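Local structure of endoglucanase E (Clostridium thermocellum, 2WAO) at residues N224-S229 and D270-Y275; W207-Y212 and R248-D253; W92-A97 and G137-S142; I173-I178 and L200-V205. The protein is the C-terminal family 2 carbohydrate esterase domain of an endoglucanase, binds cello-oligosaccharide and probably deacetylates plant cell wall polysaccharides. All coordinates share one frame; numbering follows the deposited sequence. Where two conformers were deposited one is given.

Contact 1 of 4, residues N224-S229 and D270-Y275; sequences NDFSTS and DLCRSY
With chi1 of -61° in both F226 and Y275, each ring is set anti to its own carbonyl carbon, and the two swing into the gap between residues 224-226 and helix 270-275. The rings meet obliquely, their planes 64° apart and their centroids 5.5 Å from each other. F226 leads with its outer rim: CZ lies 3.4 Å from CD2 of Y275, and CE1 comes almost as near to Y275 CE2. C272 lies over one face of the F226 ring, its CA offset toward the rim. Its SG is turned anti to the backbone N and approaches obliquely, 4.7 Å from the F226 ring centroid, while C272 CB packs 3.8 Å from F226 CD2. L271 adds CB against F226 CE1 at 4.0 Å. One phenylalanine is thus received by L271, C272 and, one turn on, Y275. F236 of helix 233-250 meets the F226 ring edge-to-face and also touches Y275, so the cluster joins three helical segments. With the F226 side chain about 9 Å from a bound glucose, the short, weakly bonded helical turn after strand 216-220 packs on helix 266-285, a hydrophobic contact of the alpha/beta/alpha SGNH hydrolase fold.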
# COMPACT_ATOMS: atom_id res chain seq x y z
N ASN A 224 -15.18 5.91 0.07
CA ASN A 224 -15.88 6.05 1.35
C ASN A 224 -16.67 7.35 1.39
O ASN A 224 -17.58 7.50 2.19
CB ASN A 224 -14.89 5.86 2.52
CG ASN A 224 -14.36 4.48 2.54
OD1 ASN A 224 -13.15 4.24 2.29
ND2 ASN A 224 -15.27 3.54 2.66
N ASP A 225 -16.31 8.30 0.53
CA ASP A 225 -17.06 9.57 0.40
C ASP A 225 -18.40 9.42 -0.36
O ASP A 225 -19.22 10.32 -0.30
CB ASP A 225 -16.20 10.64 -0.26
CG ASP A 225 -14.96 10.98 0.61
OD1 ASP A 225 -15.11 11.77 1.56
OD2 ASP A 225 -13.84 10.44 0.36
N PHE A 226 -18.57 8.31 -1.09
CA PHE A 226 -19.79 8.11 -1.91
C PHE A 226 -20.45 6.76 -1.75
O PHE A 226 -21.42 6.47 -2.47
CB PHE A 226 -19.51 8.40 -3.43
CG PHE A 226 -19.09 9.79 -3.66
CD1 PHE A 226 -20.07 10.81 -3.82
CD2 PHE A 226 -17.72 10.13 -3.64
CE1 PHE A 226 -19.72 12.12 -3.97
CE2 PHE A 226 -17.35 11.48 -3.78
CZ PHE A 226 -18.35 12.48 -3.95
N SER A 227 -19.98 5.90 -0.83
CA SER A 227 -20.58 4.57 -0.74
C SER A 227 -21.83 4.54 0.15
O SER A 227 -22.57 3.62 0.08
CB SER A 227 -19.58 3.48 -0.35
OG SER A 227 -19.05 3.74 0.96
N THR A 228 -22.03 5.54 1.02
CA THR A 228 -23.22 5.54 1.85
C THR A 228 -23.98 6.84 1.61
O THR A 228 -24.93 6.84 0.81
CB THR A 228 -22.91 5.25 3.36
OG1 THR A 228 -21.93 6.19 3.82
CG2 THR A 228 -22.39 3.79 3.55
N SER A 229 -23.49 7.94 2.17
CA SER A 229 -24.11 9.26 2.05
C SER A 229 -23.15 10.10 1.21
O SER A 229 -21.98 10.21 1.60
CB SER A 229 -24.22 9.84 3.45
OG SER A 229 -24.92 11.05 3.41
N ASP A 270 -20.99 7.98 -10.60
CA ASP A 270 -21.04 9.11 -11.54
C ASP A 270 -20.53 10.41 -10.86
O ASP A 270 -19.79 11.18 -11.46
CB ASP A 270 -22.44 9.31 -12.15
CG ASP A 270 -22.87 8.15 -13.02
OD1 ASP A 270 -21.99 7.40 -13.53
OD2 ASP A 270 -24.13 7.94 -13.15
N LEU A 271 -20.98 10.68 -9.64
CA LEU A 271 -20.60 11.90 -8.91
C LEU A 271 -19.10 11.87 -8.62
O LEU A 271 -18.41 12.87 -8.88
CB LEU A 271 -21.41 12.08 -7.62
CG LEU A 271 -22.90 12.43 -7.71
CD1 LEU A 271 -23.57 12.27 -6.35
CD2 LEU A 271 -23.04 13.84 -8.29
N CYS A 272 -18.59 10.76 -8.09
CA CYS A 272 -17.15 10.66 -7.84
C CYS A 272 -16.32 10.91 -9.14
O CYS A 272 -15.36 11.70 -9.14
CB CYS A 272 -16.78 9.32 -7.19
SG CYS A 272 -15.14 9.43 -6.40
N ARG A 273 -16.71 10.27 -10.24
CA ARG A 273 -16.05 10.51 -11.51
C ARG A 273 -16.13 11.99 -11.90
O ARG A 273 -15.13 12.57 -12.28
CB ARG A 273 -16.63 9.62 -12.60
CG ARG A 273 -15.88 9.68 -13.95
CD ARG A 273 -16.39 8.57 -14.90
NE ARG A 273 -17.84 8.46 -14.88
CZ ARG A 273 -18.55 7.35 -14.72
NH1 ARG A 273 -18.00 6.15 -14.61
NH2 ARG A 273 -19.86 7.46 -14.71
N SER A 274 -17.33 12.57 -11.82
CA SER A 274 -17.48 13.98 -12.16
C SER A 274 -16.54 14.86 -11.29
O SER A 274 -15.85 15.73 -11.81
CB SER A 274 -18.95 14.41 -11.94
OG SER A 274 -19.12 15.77 -12.31
N TYR A 275 -16.53 14.62 -9.99
CA TYR A 275 -15.76 15.49 -9.06
C TYR A 275 -14.24 15.35 -9.23
O TYR A 275 -13.54 16.38 -9.34
CB TYR A 275 -16.15 15.25 -7.60
CG TYR A 275 -17.59 15.51 -7.24
CD1 TYR A 275 -18.49 16.09 -8.15
CD2 TYR A 275 -18.06 15.15 -5.98
CE1 TYR A 275 -19.84 16.29 -7.78
CE2 TYR A 275 -19.39 15.33 -5.62
CZ TYR A 275 -20.25 15.93 -6.52
OH TYR A 275 -21.58 16.10 -6.13

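Contact 2 of 4, residues W207-Y212 and R248-D253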
# COMPACT_ATOMS: atom_id res chain seq x y z
N TRP A 207 6.59 11.40 9.63
CA TRP A 207 7.46 10.98 8.50
C TRP A 207 8.24 12.16 7.90
O TRP A 207 7.70 13.26 7.73
CB TRP A 207 6.56 10.40 7.39
CG TRP A 207 7.29 10.04 6.16
CD1 TRP A 207 7.09 10.57 4.91
CD2 TRP A 207 8.33 9.05 6.02
NE1 TRP A 207 7.93 9.97 4.02
CE2 TRP A 207 8.71 9.04 4.66
CE3 TRP A 207 8.99 8.17 6.93
CZ2 TRP A 207 9.72 8.17 4.14
CZ3 TRP A 207 9.99 7.32 6.43
CH2 TRP A 207 10.34 7.33 5.03
N ASP A 208 9.53 11.93 7.61
CA ASP A 208 10.34 12.98 6.98
C ASP A 208 10.23 12.73 5.47
O ASP A 208 10.74 11.71 4.96
CB ASP A 208 11.78 12.90 7.45
CG ASP A 208 12.68 13.90 6.76
OD1 ASP A 208 12.22 14.67 5.87
OD2 ASP A 208 13.87 13.90 7.12
N PHE A 209 9.48 13.59 4.79
CA PHE A 209 9.25 13.42 3.34
C PHE A 209 10.51 13.50 2.45
O PHE A 209 10.47 13.11 1.28
CB PHE A 209 8.13 14.37 2.86
CG PHE A 209 6.77 13.90 3.26
CD1 PHE A 209 6.04 13.12 2.40
CD2 PHE A 209 6.23 14.24 4.52
CE1 PHE A 209 4.78 12.63 2.74
CE2 PHE A 209 4.95 13.75 4.91
CZ PHE A 209 4.22 12.95 4.01
N SER A 210 11.63 13.97 3.00
CA SER A 210 12.85 13.99 2.16
C SER A 210 13.43 12.59 1.99
O SER A 210 14.25 12.37 1.09
CB SER A 210 13.92 14.93 2.72
OG SER A 210 14.51 14.35 3.87
N LYS A 211 13.02 11.65 2.84
CA LYS A 211 13.63 10.33 2.87
C LYS A 211 13.17 9.46 1.72
O LYS A 211 13.81 8.45 1.39
CB LYS A 211 13.33 9.63 4.21
CG LYS A 211 13.89 10.40 5.42
CD LYS A 211 13.71 9.49 6.65
CE LYS A 211 14.27 10.14 7.93
NZ LYS A 211 13.79 9.36 9.11
N TYR A 212 12.09 9.86 1.06
CA TYR A 212 11.59 9.02 -0.04
C TYR A 212 10.87 9.93 -1.01
O TYR A 212 9.77 10.40 -0.71
CB TYR A 212 10.64 7.94 0.50
CG TYR A 212 10.16 6.91 -0.54
CD1 TYR A 212 10.91 5.75 -0.82
CD2 TYR A 212 8.93 7.09 -1.19
CE1 TYR A 212 10.44 4.78 -1.76
CE2 TYR A 212 8.46 6.12 -2.11
CZ TYR A 212 9.24 5.00 -2.41
OH TYR A 212 8.74 4.04 -3.31
N ARG A 248 2.15 17.71 -4.01
CA ARG A 248 2.97 18.54 -4.89
C ARG A 248 4.03 19.34 -4.10
O ARG A 248 5.18 19.56 -4.58
CB ARG A 248 2.03 19.44 -5.72
CG ARG A 248 2.74 20.47 -6.61
CD ARG A 248 3.62 19.85 -7.70
NE ARG A 248 2.91 19.12 -8.76
CZ ARG A 248 3.20 17.87 -9.15
NH1 ARG A 248 4.17 17.16 -8.55
NH2 ARG A 248 2.55 17.31 -10.16
N ARG A 249 3.66 19.76 -2.90
CA ARG A 249 4.59 20.52 -2.05
C ARG A 249 5.71 19.59 -1.55
O ARG A 249 6.88 19.99 -1.52
CB ARG A 249 3.87 21.19 -0.89
CG ARG A 249 4.62 22.37 -0.28
CD ARG A 249 3.81 23.06 0.81
NE ARG A 249 2.42 23.21 0.42
CZ ARG A 249 1.40 22.48 0.89
NH1 ARG A 249 1.60 21.59 1.87
NH2 ARG A 249 0.19 22.70 0.40
N ASN A 250 5.38 18.33 -1.23
CA ASN A 250 6.42 17.33 -0.85
C ASN A 250 7.30 16.91 -2.03
O ASN A 250 8.51 16.71 -1.88
CB ASN A 250 5.75 16.06 -0.30
CG ASN A 250 5.08 16.26 1.07
OD1 ASN A 250 5.55 17.02 1.90
ND2 ASN A 250 4.01 15.49 1.33
N TYR A 251 6.67 16.76 -3.21
CA TYR A 251 7.37 16.22 -4.35
C TYR A 251 7.08 17.10 -5.58
O TYR A 251 6.18 16.80 -6.38
CB TYR A 251 6.89 14.78 -4.66
CG TYR A 251 6.63 13.90 -3.47
CD1 TYR A 251 7.58 13.76 -2.43
CD2 TYR A 251 5.45 13.19 -3.39
CE1 TYR A 251 7.28 12.92 -1.30
CE2 TYR A 251 5.17 12.37 -2.29
CZ TYR A 251 6.08 12.22 -1.28
OH TYR A 251 5.74 11.39 -0.22
N PRO A 252 7.82 18.19 -5.73
CA PRO A 252 7.62 19.16 -6.85
C PRO A 252 7.60 18.53 -8.25
O PRO A 252 6.92 19.05 -9.13
CB PRO A 252 8.88 20.05 -6.78
CG PRO A 252 9.38 19.92 -5.38
CD PRO A 252 8.94 18.57 -4.85
N ASP A 253 8.30 17.42 -8.41
CA ASP A 253 8.56 16.81 -9.72
C ASP A 253 7.73 15.53 -9.98
O ASP A 253 7.83 14.94 -11.06
CB ASP A 253 10.09 16.53 -9.91
CG ASP A 253 10.98 17.77 -9.58
OD1 ASP A 253 10.61 18.90 -9.95
OD2 ASP A 253 12.04 17.64 -8.90
O HOH W 1 7.88 9.94 1.14
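Stacking comes first: F209 lays one ring face against the side-chain amide of N250, the two planes only 11° apart. N250 ND2 sits over the rim of the ring, 3.3 Å from F209 CE1, and N250 OD1 lies nearer the ring's root, 3.6 Å from F209 CG. The opposite face of F209 is taken by the indole of W207, whose CD1 stands over the ring centre, so the phenylalanine is sandwiched between amide and indole edge. At the ring's edge, Y251 crosses F209 at about a right angle and brings its OH to 3.2 Å from F209 CD1. With chi1 at -39°, Y251 carries this hydroxyl back toward residues 207-212 although its CB sets off to one side.

The polar interactions run through one water. It accepts from W207 NE1 at 2.9 Å and donates to Y212 O at 2.7 Å and to Y251 OH at 2.9 Å, bridging the two segments. Y251 OH also bonds E126 of strand 123-129, which helps fix the phenol's position. Within the loop, D208 OD1 accepts from S210 N at 3.0 Å. That bond makes an Asx turn, leading into residues 209-211, which have helical backbone angles but lack the regular helix bonds. The whole is a loop packed on the C-terminal end of helix 233-250, at the periphery of the parallel-sheet SGNH hydrolase domain.

Contact 3 of 4, residues W92-A97 and G137-S142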
# COMPACT_ATOMS: atom_id res chain seq x y z
N TRP A 92 7.48 -9.41 3.96
CA TRP A 92 6.44 -8.45 3.56
C TRP A 92 5.31 -8.38 4.59
O TRP A 92 4.78 -9.43 5.03
CB TRP A 92 5.88 -8.89 2.20
CG TRP A 92 4.83 -7.97 1.58
CD1 TRP A 92 3.49 -7.88 1.90
CD2 TRP A 92 5.07 -7.00 0.55
NE1 TRP A 92 2.90 -6.91 1.13
CE2 TRP A 92 3.83 -6.38 0.28
CE3 TRP A 92 6.21 -6.62 -0.19
CZ2 TRP A 92 3.69 -5.38 -0.71
CZ3 TRP A 92 6.06 -5.61 -1.17
CH2 TRP A 92 4.80 -5.04 -1.44
N LYS A 93 4.97 -7.17 5.02
CA LYS A 93 3.88 -6.97 5.95
C LYS A 93 2.58 -6.96 5.11
O LYS A 93 2.29 -6.01 4.34
CB LYS A 93 4.03 -5.66 6.73
CG LYS A 93 2.92 -5.49 7.79
CD LYS A 93 3.06 -4.10 8.51
CE LYS A 93 2.22 -4.04 9.79
NZ LYS A 93 0.82 -3.45 9.60
N ARG A 94 1.81 -8.03 5.22
CA ARG A 94 0.57 -8.13 4.40
C ARG A 94 -0.53 -7.17 4.81
O ARG A 94 -1.24 -6.62 3.95
CB ARG A 94 0.03 -9.55 4.49
CG ARG A 94 0.97 -10.53 3.86
CD ARG A 94 0.61 -11.99 4.30
NE ARG A 94 -0.82 -12.40 4.15
CZ ARG A 94 -1.31 -13.17 3.16
NH1 ARG A 94 -0.56 -13.57 2.12
NH2 ARG A 94 -2.59 -13.52 3.19
N THR A 95 -0.68 -7.04 6.12
CA THR A 95 -1.80 -6.37 6.77
C THR A 95 -1.57 -4.87 6.99
O THR A 95 -0.44 -4.37 7.03
CB THR A 95 -2.06 -7.04 8.14
OG1 THR A 95 -0.80 -7.37 8.72
CG2 THR A 95 -2.88 -8.35 7.95
N GLU A 96 -2.66 -4.14 7.15
CA GLU A 96 -2.59 -2.68 7.17
C GLU A 96 -2.22 -2.09 8.54
O GLU A 96 -2.11 -2.79 9.57
CB GLU A 96 -3.92 -2.11 6.69
CG GLU A 96 -5.10 -2.53 7.62
CD GLU A 96 -6.41 -2.00 7.08
OE1 GLU A 96 -6.69 -0.79 7.26
OE2 GLU A 96 -7.15 -2.82 6.44
N ALA A 97 -2.03 -0.78 8.52
CA ALA A 97 -1.51 -0.04 9.68
C ALA A 97 -2.47 -0.15 10.86
O ALA A 97 -2.03 -0.26 12.04
CB ALA A 97 -1.28 1.43 9.28
N GLY A 137 -9.53 -7.96 2.15
CA GLY A 137 -10.39 -9.09 1.73
C GLY A 137 -10.01 -9.78 0.44
O GLY A 137 -10.80 -10.62 -0.06
N ASN A 138 -8.85 -9.44 -0.13
CA ASN A 138 -8.55 -9.91 -1.51
C ASN A 138 -8.32 -11.43 -1.63
O ASN A 138 -8.44 -11.99 -2.74
CB ASN A 138 -7.47 -9.05 -2.22
CG ASN A 138 -6.07 -9.34 -1.74
OD1 ASN A 138 -5.89 -9.87 -0.64
ND2 ASN A 138 -5.04 -8.98 -2.55
N GLU A 139 -8.08 -12.11 -0.50
CA GLU A 139 -7.98 -13.59 -0.55
C GLU A 139 -9.25 -14.29 -0.05
O GLU A 139 -9.34 -15.55 -0.01
CB GLU A 139 -6.71 -14.07 0.16
CG GLU A 139 -5.46 -13.52 -0.52
CD GLU A 139 -4.18 -14.20 -0.09
OE1 GLU A 139 -4.08 -14.64 1.08
OE2 GLU A 139 -3.26 -14.28 -0.94
N GLY A 140 -10.26 -13.50 0.32
CA GLY A 140 -11.60 -14.07 0.43
C GLY A 140 -12.26 -14.19 -0.94
O GLY A 140 -11.90 -13.49 -1.91
N THR A 141 -13.20 -15.12 -1.08
CA THR A 141 -13.87 -15.26 -2.38
C THR A 141 -15.37 -15.12 -2.18
O THR A 141 -16.13 -15.31 -3.10
CB THR A 141 -13.52 -16.60 -3.09
OG1 THR A 141 -13.85 -17.73 -2.24
CG2 THR A 141 -12.05 -16.66 -3.42
N SER A 142 -15.77 -14.75 -0.98
CA SER A 142 -17.18 -14.54 -0.71
C SER A 142 -17.47 -13.10 -0.27
O SER A 142 -16.94 -12.63 0.75
CB SER A 142 -17.68 -15.52 0.35
OG SER A 142 -19.02 -15.16 0.67
O HOH W 2 -1.25 -15.61 0.34
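R94 reaches across to E139 and sets the edge of its guanidinium against the carboxylate, the two side chains meeting at about a right angle. NH2 of R94 donates to OE1 of E139 over 2.8 Å, a salt bridge with a fairly straight N-H...O angle of 159°. Seen from the arginine the acceptor is nearly in the guanidinium plane; seen from the glutamate the donor comes from above the carboxylate, and the two planes are 61° apart. With the planes so tilted, R94 NH1 and E139 OE2 stay 4.1 Å apart. A water joins them, accepting from R94 NH1 at 2.8 Å and donating to E139 OE2 at 2.7 Å, so the pair is held by one direct salt bridge and a water-bridged second link. A bend at chi3 (51°) of R94 turns its guanidinium toward E139.

R94 NH2 has a second acceptor in K150 O, which further restrains the guanidinium. E139 is held in a type I beta turn from G137 to G140, closed by G140 N to G137 O at 3.0 Å, and it also touches I313 of helix 313-331. The contact is an interdomain salt bridge, linking the residue just past strand 85-93 in the N-terminal beta domain of family 2 carbohydrate esterases to a loop of the SGNH hydrolase domain.

Contact 4 of 4, residues I173-I178 and L200-V205; sequences IAWSGI and LPYSGV. With BGC (beta-D-glucopyranose), chain B; BGC (beta-D-glucopyranose), chain C; FMT (formic acid), chain D.
P201, directly after L200, and Y202 both close on the indole of W175. P201 comes first, its CG 3.6 Å from W175 CZ3 near the indole plane. Y202 follows and turns its ring face to the indole edge, an offset edge-to-face pair with planes at 83° and centroids 5.4 Å apart; W175 CH2 is 3.6 Å from Y202 CE1. The phenol oxygen is held by S98 O. Beyond them the chain turns back, and G204 and V205 both face L200 in a G1 beta bulge, where G204 has positive phi.

W175 reaches the loop with CG anti to its backbone N (chi1 -168°), while the chain after it enters the glycan pocket through a type II beta turn to I178. There G177, also with positive phi, donates from N to O1 of a bound formic acid, probably from the crystallisation liquor, at 3.1 Å, and also bonds S131 OG; G177 CA passes 3.4 Å from O2 of the chain B glucose. The arrangement lies past strand 168-174, an outermost strand of the parallel sheet, with R195 of helix 192-195 as a cation-pi partner of W175 and strand 17-18 touching L200 and V205.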
# COMPACT_ATOMS: atom_id res chain seq x y z
N ILE A 173 0.39 4.11 1.49
CA ILE A 173 -0.13 4.94 2.56
C ILE A 173 -1.65 4.84 2.51
O ILE A 173 -2.33 5.66 1.89
CB ILE A 173 0.43 6.39 2.51
CG1 ILE A 173 1.97 6.36 2.41
CG2 ILE A 173 -0.05 7.13 3.75
CD1 ILE A 173 2.67 5.45 3.48
N ALA A 174 -2.17 3.79 3.16
CA ALA A 174 -3.58 3.42 2.93
C ALA A 174 -4.19 2.94 4.24
O ALA A 174 -3.52 2.32 5.06
CB ALA A 174 -3.67 2.37 1.87
N TRP A 175 -5.46 3.21 4.40
CA TRP A 175 -6.16 2.90 5.67
C TRP A 175 -7.58 2.52 5.31
O TRP A 175 -8.29 3.31 4.66
CB TRP A 175 -6.17 4.17 6.54
CG TRP A 175 -6.60 3.91 7.96
CD1 TRP A 175 -7.88 3.74 8.41
CD2 TRP A 175 -5.74 3.85 9.11
NE1 TRP A 175 -7.87 3.56 9.79
CE2 TRP A 175 -6.58 3.63 10.24
CE3 TRP A 175 -4.33 3.94 9.30
CZ2 TRP A 175 -6.06 3.48 11.56
CZ3 TRP A 175 -3.82 3.80 10.60
CH2 TRP A 175 -4.68 3.59 11.72
N SER A 176 -7.99 1.31 5.68
CA SER A 176 -9.32 0.80 5.31
C SER A 176 -10.44 1.71 5.84
O SER A 176 -10.39 2.15 6.99
CB SER A 176 -9.52 -0.63 5.78
OG SER A 176 -8.95 -1.52 4.85
N GLY A 177 -11.39 2.04 4.96
CA GLY A 177 -12.55 2.88 5.31
C GLY A 177 -12.31 4.39 5.31
O GLY A 177 -13.24 5.13 5.58
N ILE A 178 -11.08 4.85 5.04
CA ILE A 178 -10.77 6.28 5.15
C ILE A 178 -11.25 7.04 3.90
O ILE A 178 -11.30 6.46 2.79
CB ILE A 178 -9.23 6.47 5.34
CG1 ILE A 178 -8.97 7.74 6.18
CG2 ILE A 178 -8.44 6.45 3.98
CD1 ILE A 178 -7.51 7.85 6.68
N LEU A 200 4.20 6.28 11.93
CA LEU A 200 3.41 5.39 12.77
C LEU A 200 2.18 6.19 13.18
O LEU A 200 2.24 7.00 14.10
CB LEU A 200 4.21 4.90 13.98
CG LEU A 200 5.63 4.36 13.73
CD1 LEU A 200 6.33 4.15 15.08
CD2 LEU A 200 5.59 3.08 12.89
N PRO A 201 1.08 6.01 12.43
CA PRO A 201 -0.08 6.87 12.60
C PRO A 201 -0.75 6.77 13.97
O PRO A 201 -1.39 7.73 14.40
CB PRO A 201 -1.03 6.43 11.45
CG PRO A 201 -0.53 5.14 10.94
CD PRO A 201 0.93 5.04 11.31
N TYR A 202 -0.61 5.65 14.66
CA TYR A 202 -1.27 5.51 15.98
C TYR A 202 -0.52 6.24 17.07
O TYR A 202 -1.10 6.64 18.08
CB TYR A 202 -1.35 4.04 16.42
CG TYR A 202 -2.53 3.28 15.91
CD1 TYR A 202 -3.78 3.88 15.80
CD2 TYR A 202 -2.42 1.94 15.56
CE1 TYR A 202 -4.89 3.18 15.33
CE2 TYR A 202 -3.53 1.22 15.09
CZ TYR A 202 -4.77 1.87 14.99
OH TYR A 202 -5.86 1.18 14.51
N SER A 203 0.79 6.39 16.89
CA SER A 203 1.63 6.92 17.95
C SER A 203 2.25 8.27 17.68
O SER A 203 3.06 8.78 18.48
CB SER A 203 2.66 5.87 18.38
OG SER A 203 3.58 5.63 17.36
N GLY A 204 1.88 8.88 16.57
CA GLY A 204 2.26 10.27 16.31
C GLY A 204 3.70 10.48 15.87
O GLY A 204 4.24 11.56 16.07
N VAL A 205 4.33 9.46 15.29
CA VAL A 205 5.73 9.62 14.79
C VAL A 205 5.65 10.15 13.36
O VAL A 205 5.14 9.45 12.49
CB VAL A 205 6.53 8.31 14.85
CG1 VAL A 205 7.93 8.47 14.18
CG2 VAL A 205 6.66 7.86 16.31
C2 BGC B . -13.95 0.32 8.75
C3 BGC B . -12.60 0.16 9.44
C4 BGC B . -12.41 -1.27 9.97
C5 BGC B . -12.56 -2.23 8.80
C6 BGC B . -12.27 -3.68 9.20
C1 BGC B . -14.15 -0.82 7.76
O2 BGC B . -14.06 1.58 8.09
O3 BGC B . -12.43 1.15 10.44
O4 BGC B . -11.10 -1.41 10.47
O5 BGC B . -13.91 -2.06 8.39
O6 BGC B . -13.39 -4.27 9.81
C2 BGC C . -17.62 -3.04 5.43
C3 BGC C . -17.05 -2.25 6.60
C4 BGC C . -15.71 -1.63 6.21
C5 BGC C . -15.91 -0.78 4.93
C6 BGC C . -14.66 -0.02 4.45
C1 BGC C . -17.69 -2.15 4.20
O2 BGC C . -18.89 -3.58 5.80
O3 BGC C . -16.87 -3.12 7.73
O4 BGC C . -15.48 -0.81 7.24
O5 BGC C . -16.41 -1.63 3.90
O6 BGC C . -13.63 -0.96 4.17
C FMT D . -12.44 2.07 0.99
O1 FMT D . -12.60 1.62 2.14
O2 FMT D . -12.58 1.47 -0.08

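Along the chain, contact 3 closes before contact 4 opens, and contact 4 closes before contacts 1 and 2, whose segments alternate. Contacts 1, 2 and 4 lie within the SGNH hydrolase domain, whereas contact 3 joins it to the N-terminal beta domain. Contacts 3 and 4, with centres about 16 Å apart, touch through E96 and S176 and through A97 packing on W175, so the domain interface adjoins the glycan pocket. Contacts 1 and 4 lie about 22 Å apart between centres. Contact 2 lies about 28 Å from contacts 1 and 3 (centres), with helix 233-250 following helix 223-226 of contact 1; its residues 207-212 continue closely after 200-205.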